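PDB 4M85: N-acetyltransferase from Staphylococcus aureus subsp. aureus, which probably transfers an acetyl group from acetyl-CoA to an amine substrate, as a member of the GNAT acetyltransferase family. Local coordinates for residues V106-D111 with Y115-A120. Numbering follows the deposited sequence.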
ATOM      1  N   VAL A 106      11.611  -4.968   6.172  1.00 22.35           N
ATOM      2  CA  VAL A 106      12.151  -5.628   4.993  1.00 21.42           C
ATOM      3  C   VAL A 106      12.033  -4.710   3.772  1.00 22.33           C
ATOM      4  O   VAL A 106      11.011  -4.017   3.586  1.00 22.20           O
ATOM      5  CB  VAL A 106      11.474  -6.994   4.741  1.00 22.69           C
ATOM      6  CG1 VAL A 106      12.088  -7.704   3.526  1.00 22.61           C
ATOM      7  CG2 VAL A 106      11.603  -7.896   5.973  1.00 22.49           C
ATOM      8  N   LYS A 107      13.095  -4.702   2.970  1.00 21.77           N
ATOM      9  CA  LYS A 107      13.160  -3.985   1.712  1.00 23.61           C
ATOM     10  C   LYS A 107      12.402  -4.825   0.685  1.00 24.12           C
ATOM     11  O   LYS A 107      12.886  -5.872   0.257  1.00 24.86           O
ATOM     12  CB  LYS A 107      14.634  -3.795   1.281  1.00 23.99           C
ATOM     13  CG  LYS A 107      14.868  -2.751   0.192  1.00 25.35           C
ATOM     14  CD  LYS A 107      16.362  -2.581  -0.089  1.00 26.25           C
ATOM     15  CE  LYS A 107      16.646  -1.501  -1.130  1.00 27.22           C
ATOM     16  NZ  LYS A 107      16.524  -1.999  -2.527  1.00 28.22           N
ATOM     17  N   GLU A 108      11.212  -4.366   0.299  1.00 24.28           N
ATOM     18  CA  GLU A 108      10.341  -5.112  -0.621  1.00 24.69           C
ATOM     19  C   GLU A 108      10.664  -4.849  -2.100  1.00 23.60           C
ATOM     20  O   GLU A 108      10.313  -5.653  -2.941  1.00 23.14           O
ATOM     21  CB  GLU A 108       8.844  -4.804  -0.334  1.00 25.71           C
ATOM     22  CG  GLU A 108       8.389  -5.019   1.116  1.00 26.05           C
ATOM     23  CD  GLU A 108       6.907  -4.715   1.356  1.00 29.25           C
ATOM     24  OE1 GLU A 108       6.138  -4.595   0.374  1.00 30.12           O
ATOM     25  OE2 GLU A 108       6.491  -4.581   2.529  1.00 27.33           O
ATOM     26  N   ALA A 109      11.340  -3.737  -2.399  1.00 23.69           N
ATOM     27  CA  ALA A 109      11.543  -3.278  -3.770  1.00 23.73           C
ATOM     28  C   ALA A 109      13.010  -3.111  -4.134  1.00 25.67           C
ATOM     29  O   ALA A 109      13.892  -3.415  -3.347  1.00 26.45           O
ATOM     30  CB  ALA A 109      10.803  -1.978  -3.986  1.00 23.13           C
ATOM     31  N   LYS A 110      13.268  -2.621  -5.336  1.00 27.53           N
ATOM     32  CA  LYS A 110      14.628  -2.458  -5.813  1.00 30.22           C
ATOM     33  C   LYS A 110      14.847  -0.995  -6.161  1.00 31.16           C
ATOM     34  O   LYS A 110      13.894  -0.258  -6.427  1.00 32.64           O
ATOM     35  CB  LYS A 110      14.869  -3.356  -7.021  1.00 31.92           C
ATOM     36  CG  LYS A 110      15.029  -4.824  -6.673  1.00 33.69           C
ATOM     37  CD  LYS A 110      15.220  -5.648  -7.928  1.00 36.48           C
ATOM     38  CE  LYS A 110      14.956  -7.128  -7.689  1.00 39.91           C
ATOM     39  NZ  LYS A 110      14.879  -7.883  -8.977  1.00 41.05           N
ATOM     40  N   ASP A 111      16.104  -0.573  -6.155  1.00 31.45           N
ATOM     41  CA  ASP A 111      16.427   0.839  -6.220  1.00 31.19           C
ATOM     42  C   ASP A 111      16.087   1.493  -7.547  1.00 30.16           C
ATOM     43  O   ASP A 111      15.898   2.710  -7.590  1.00 31.69           O
ATOM     44  CB  ASP A 111      17.910   1.052  -5.905  1.00 34.56           C
ATOM     45  CG  ASP A 111      18.303   0.523  -4.529  1.00 33.83           C
ATOM     46  OD1 ASP A 111      17.471   0.545  -3.600  1.00 34.26           O
ATOM     47  OD2 ASP A 111      19.449   0.078  -4.378  1.00 36.03           O
ATOM     48  N   TYR A 115       7.959   1.554  -6.802  1.00 21.69           N
ATOM     49  CA  TYR A 115       7.298   0.405  -6.169  1.00 21.12           C
ATOM     50  C   TYR A 115       5.866   0.705  -5.798  1.00 20.73           C
ATOM     51  O   TYR A 115       5.578   1.683  -5.107  1.00 19.78           O
ATOM     52  CB  TYR A 115       8.052  -0.026  -4.890  1.00 21.27           C
ATOM     53  CG  TYR A 115       7.461  -1.205  -4.141  1.00 21.50           C
ATOM     54  CD1 TYR A 115       7.224  -2.425  -4.785  1.00 21.50           C
ATOM     55  CD2 TYR A 115       7.188  -1.125  -2.769  1.00 21.49           C
ATOM     56  CE1 TYR A 115       6.721  -3.514  -4.098  1.00 21.49           C
ATOM     57  CE2 TYR A 115       6.690  -2.207  -2.081  1.00 20.62           C
ATOM     58  CZ  TYR A 115       6.449  -3.385  -2.759  1.00 20.99           C
ATOM     59  OH  TYR A 115       5.955  -4.448  -2.101  1.00 21.06           O
ATOM     60  N   ILE A 116       4.972  -0.171  -6.242  1.00 20.53           N
ATOM     61  CA  ILE A 116       3.583  -0.115  -5.871  1.00 20.74           C
ATOM     62  C   ILE A 116       3.425  -1.119  -4.732  1.00 20.91           C
ATOM     63  O   ILE A 116       3.397  -2.322  -4.951  1.00 20.96           O
ATOM     64  CB  ILE A 116       2.680  -0.508  -7.045  1.00 20.76           C
ATOM     65  CG1 ILE A 116       2.917   0.423  -8.244  1.00 20.01           C
ATOM     66  CG2 ILE A 116       1.230  -0.412  -6.621  1.00 21.27           C
ATOM     67  CD1 ILE A 116       2.323  -0.060  -9.539  1.00 20.01           C
ATOM     68  N   GLU A 117       3.303  -0.602  -3.522  1.00 21.14           N
ATOM     69  CA  GLU A 117       3.274  -1.422  -2.335  1.00 22.63           C
ATOM     70  C   GLU A 117       1.898  -2.073  -2.110  1.00 20.55           C
ATOM     71  O   GLU A 117       1.824  -3.222  -1.691  1.00 19.14           O
ATOM     72  CB  GLU A 117       3.635  -0.555  -1.113  1.00 25.19           C
ATOM     73  CG  GLU A 117       3.671  -1.312   0.209  1.00 30.11           C
ATOM     74  CD  GLU A 117       3.565  -0.395   1.436  1.00 35.38           C
ATOM     75  OE1 GLU A 117       4.163   0.694   1.458  1.00 35.29           O
ATOM     76  OE2 GLU A 117       2.881  -0.777   2.395  1.00 43.58           O
ATOM     77  N   THR A 118       0.832  -1.317  -2.353  1.00 20.17           N
ATOM     78  CA  THR A 118      -0.511  -1.685  -1.913  1.00 21.37           C
ATOM     79  C   THR A 118      -1.569  -1.280  -2.952  1.00 20.10           C
ATOM     80  O   THR A 118      -1.534  -0.158  -3.456  1.00 20.05           O
ATOM     81  CB  THR A 118      -0.882  -0.962  -0.576  1.00 23.09           C
ATOM     82  OG1 THR A 118       0.050  -1.292   0.456  1.00 23.81           O
ATOM     83  CG2 THR A 118      -2.233  -1.367  -0.121  1.00 23.55           C
ATOM     84  N   ILE A 119      -2.471  -2.208  -3.282  1.00 19.25           N
ATOM     85  CA  ILE A 119      -3.693  -1.903  -4.031  1.00 20.13           C
ATOM     86  C   ILE A 119      -4.831  -2.526  -3.276  1.00 19.02           C
ATOM     87  O   ILE A 119      -4.887  -3.741  -3.190  1.00 19.62           O
ATOM     88  CB  ILE A 119      -3.719  -2.496  -5.454  1.00 20.30           C
ATOM     89  CG1 ILE A 119      -2.522  -2.035  -6.250  1.00 20.94           C
ATOM     90  CG2 ILE A 119      -4.997  -2.063  -6.149  1.00 20.71           C
ATOM     91  CD1 ILE A 119      -2.367  -2.720  -7.596  1.00 22.02           C
ATOM     92  N   ALA A 120      -5.726  -1.706  -2.717  1.00 19.73           N
ATOM     93  CA  ALA A 120      -6.721  -2.209  -1.773  1.00 19.45           C
ATOM     94  C   ALA A 120      -8.110  -1.646  -2.047  1.00 18.59           C
ATOM     95  O   ALA A 120      -8.266  -0.477  -2.396  1.00 18.44           O
ATOM     96  CB  ALA A 120      -6.283  -1.909  -0.335  1.00 19.35           C
TER
HETATM   97  O   HOH W   1       3.126  -5.049   0.254  1.00 27.71           O
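Tyr115 OH, a buried phenol oxygen, has two hydrogen-bond partners: it donates to Glu108 OE1 and is also bonded to the side-chain ND2 of Asn150. The bond from Tyr115 OH to Glu108 OE1 is very short, 2.5 Å, and the carboxylate oxygen reaches the ring at its edge, near the ring plane, with the carboxylate plane turned 83° from that of the ring. The extended chain of Glu108 beyond CG brings OE1 to the phenol hydroxyl, while Glu108 CB lies 3.4 Å from Tyr115 OH. At the other end of the ring Ala109 covers one face, its CB resting 3.4 Å from Tyr115 CG. In Tyr115, CG anti to the backbone N (chi1 180°) sets a ring face against Ala109 CB and the hydroxyl beside Glu108 OE1. Glu108 OE1 accepts a second bond from a water, 3.0 Å away, which also donates to Glu117 O and so ties the loop to the strand backbone. Glu117 OE1 is hydrogen-bonded to Tyr76 OH. Glu117 and Thr118 both face Ile74 of strand 68-77, a classic beta bulge. Leu175 of strand 168-175 touches Glu108. The contact thus fastens the loop following helix 95-98 against strand 114-121, which lies between antiparallel strand 68-77 and parallel strand 147-152; a bulge on this strand, beside that parallel pair, is a hallmark of GNAT folds, where acetyl-CoA typically binds.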